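Local coordinates for putative adhesin (Bacteroides fragilis NCTC 9343, PDB 3PET), which is of unknown function but, as a predicted lipoprotein with a right-handed beta-helix fold, probably acts in cell adhesion, at residues T42-Y47 with I56-K61. Sequence-based numbering, arbitrary orientation.
Sequences TDLQIY and IQVAVK
L44 and I46 on strand 43-47 meet V58 and I56 on strand 56-61 across the hydrophobic interior, and illustrate how two beta layers can face each other through apolar side chains alone. The strands run antiparallel, at 172°, yet no hydrogen bond joins them: their axes come no closer than 10.6 Å, the spacing of stacked layers and not of neighbours in one sheet.

All the direct contacts are van der Waals contacts between branched aliphatic groups. L44 and V58 approach tip to tip, with CD2 of L44 lying 3.5 Å from CG1 of V58 and 3.8 Å from CG2 of V58, so one leucine methyl sits against both prongs of the valine. L44 extends its CG anti to the backbone N (chi1 173°), and the second torsion, near 69°, leaves CD2 as the methyl that faces V58.

I46 and I56 also meet end on, but reciprocally: CD1 of I46 lies 3.8 Å from CG2 of I56, while CG2 of I46 lies 3.8 Å from CD1 of I56. With CG1 beside the backbone N in both, each long branch comes against the short branch of the other, and the CD1 atoms of I46 and I56 also meet at 4.1 Å. CD1 of I46 also comes within 4.2 Å of CG2 of V58, a longer contact between the two pairs.

Around this largely buried patch, strand 43-47 is bonded edge to edge between strands 11-16 and 82-87, whereas strand 56-61 pairs with strand 64-69. I83 and I85 of strand 82-87 and L67 of strand 64-69 pack against L44, L67 also touches V58, and Y16 of strand 11-16 touches both I46 and V58. The contact lies near the N-terminal end of the right-handed beta-helix, where these strands pair antiparallel, unlike the parallel pairs that follow.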
loop_
_atom_site.group_PDB
_atom_site.type_symbol
_atom_site.label_atom_id
_atom_site.label_comp_id
_atom_site.label_asym_id
_atom_site.label_seq_id
_atom_site.Cartn_x
_atom_site.Cartn_y
_atom_site.Cartn_z
ATOM N N THR A 42 -3.833 32.321 -11.394
ATOM C CA THR A 42 -3.342 31.415 -10.352
ATOM C C THR A 42 -4.210 31.653 -9.119
ATOM O O THR A 42 -4.436 32.798 -8.752
ATOM C CB THR A 42 -1.834 31.582 -10.077
ATOM O OG1 THR A 42 -1.142 31.239 -11.265
ATOM C CG2 THR A 42 -1.340 30.685 -8.953
ATOM N N ASP A 43 -4.738 30.584 -8.513
ATOM C CA ASP A 43 -5.586 30.759 -7.345
ATOM C C ASP A 43 -5.583 29.520 -6.457
ATOM O O ASP A 43 -5.353 28.400 -6.915
ATOM C CB ASP A 43 -7.034 31.121 -7.766
ATOM C CG ASP A 43 -7.880 31.635 -6.606
ATOM O OD1 ASP A 43 -7.395 32.544 -5.861
ATOM O OD2 ASP A 43 -8.962 31.055 -6.364
ATOM N N LEU A 44 -5.789 29.757 -5.161
ATOM C CA LEU A 44 -5.896 28.728 -4.152
ATOM C C LEU A 44 -7.046 29.063 -3.254
ATOM O O LEU A 44 -7.083 30.159 -2.673
ATOM C CB LEU A 44 -4.593 28.570 -3.330
ATOM C CG LEU A 44 -4.689 27.612 -2.124
ATOM C CD1 LEU A 44 -4.857 26.142 -2.564
ATOM C CD2 LEU A 44 -3.513 27.773 -1.212
ATOM N N GLN A 45 -8.004 28.122 -3.154
ATOM C CA GLN A 45 -9.139 28.255 -2.249
ATOM C C GLN A 45 -9.240 27.045 -1.388
ATOM O O GLN A 45 -9.082 25.915 -1.871
ATOM C CB GLN A 45 -10.471 28.486 -2.976
ATOM C CG GLN A 45 -10.437 29.678 -3.912
ATOM C CD GLN A 45 -11.778 30.055 -4.451
ATOM O OE1 GLN A 45 -12.688 29.227 -4.618
ATOM N NE2 GLN A 45 -11.904 31.330 -4.771
ATOM N N ILE A 46 -9.507 27.271 -0.103
ATOM C CA ILE A 46 -9.689 26.177 0.851
ATOM C C ILE A 46 -11.051 26.367 1.506
ATOM O O ILE A 46 -11.339 27.423 2.074
ATOM C CB ILE A 46 -8.526 26.010 1.859
ATOM C CG1 ILE A 46 -7.173 25.781 1.088
ATOM C CG2 ILE A 46 -8.816 24.805 2.801
ATOM C CD1 ILE A 46 -5.878 25.815 1.898
ATOM N N TYR A 47 -11.894 25.343 1.370
ATOM C CA TYR A 47 -13.245 25.303 1.911
ATOM C C TYR A 47 -13.325 24.349 3.088
ATOM O O TYR A 47 -12.792 23.245 3.029
ATOM C CB TYR A 47 -14.239 24.875 0.822
ATOM C CG TYR A 47 -15.661 24.711 1.321
ATOM C CD1 TYR A 47 -16.523 25.807 1.410
ATOM C CD2 TYR A 47 -16.133 23.472 1.748
ATOM C CE1 TYR A 47 -17.823 25.673 1.906
ATOM C CE2 TYR A 47 -17.437 23.326 2.244
ATOM C CZ TYR A 47 -18.281 24.432 2.306
ATOM O OH TYR A 47 -19.580 24.337 2.774
ATOM N N ILE A 56 -4.150 25.064 8.008
ATOM C CA ILE A 56 -3.337 24.850 6.808
ATOM C C ILE A 56 -2.373 26.015 6.569
ATOM O O ILE A 56 -2.794 27.163 6.439
ATOM C CB ILE A 56 -4.221 24.566 5.567
ATOM C CG1 ILE A 56 -5.134 23.308 5.834
ATOM C CG2 ILE A 56 -3.319 24.390 4.290
ATOM C CD1 ILE A 56 -6.091 22.945 4.759
ATOM N N GLN A 57 -1.083 25.713 6.492
ATOM C CA GLN A 57 -0.092 26.753 6.195
ATOM C C GLN A 57 0.173 26.700 4.693
ATOM O O GLN A 57 0.274 25.621 4.097
ATOM C CB GLN A 57 1.197 26.566 7.018
ATOM C CG GLN A 57 0.986 26.637 8.531
ATOM C CD GLN A 57 0.879 25.263 9.154
ATOM O OE1 GLN A 57 1.553 24.309 8.738
ATOM N NE2 GLN A 57 0.014 25.133 10.139
ATOM N N VAL A 58 0.253 27.872 4.092
ATOM C CA VAL A 58 0.367 28.033 2.644
ATOM C C VAL A 58 1.599 28.864 2.298
ATOM O O VAL A 58 1.808 29.898 2.906
ATOM C CB VAL A 58 -0.940 28.724 2.137
ATOM C CG1 VAL A 58 -0.836 29.122 0.653
ATOM C CG2 VAL A 58 -2.173 27.838 2.379
ATOM N N ALA A 59 2.374 28.448 1.289
ATOM C CA ALA A 59 3.540 29.204 0.808
ATOM C C ALA A 59 3.903 28.800 -0.593
ATOM O O ALA A 59 3.801 27.630 -0.946
ATOM C CB ALA A 59 4.756 28.981 1.721
ATOM N N VAL A 60 4.358 29.762 -1.390
ATOM C CA VAL A 60 4.897 29.476 -2.717
ATOM C C VAL A 60 6.392 29.771 -2.623
ATOM O O VAL A 60 6.796 30.858 -2.223
ATOM C CB VAL A 60 4.204 30.210 -3.905
ATOM C CG1 VAL A 60 4.951 29.943 -5.216
ATOM C CG2 VAL A 60 2.739 29.782 -4.029
ATOM N N LYS A 61 7.196 28.789 -2.958
ATOM C CA LYS A 61 8.658 28.862 -2.916
ATOM C C LYS A 61 9.201 28.011 -4.062
ATOM O O LYS A 61 8.717 26.893 -4.242
ATOM C CB LYS A 61 9.110 28.351 -1.538
ATOM C CG LYS A 61 10.586 28.098 -1.318
ATOM C CD LYS A 61 10.960 28.304 0.167
ATOM C CE LYS A 61 9.995 27.679 1.163
ATOM N NZ LYS A 61 10.380 27.959 2.572
#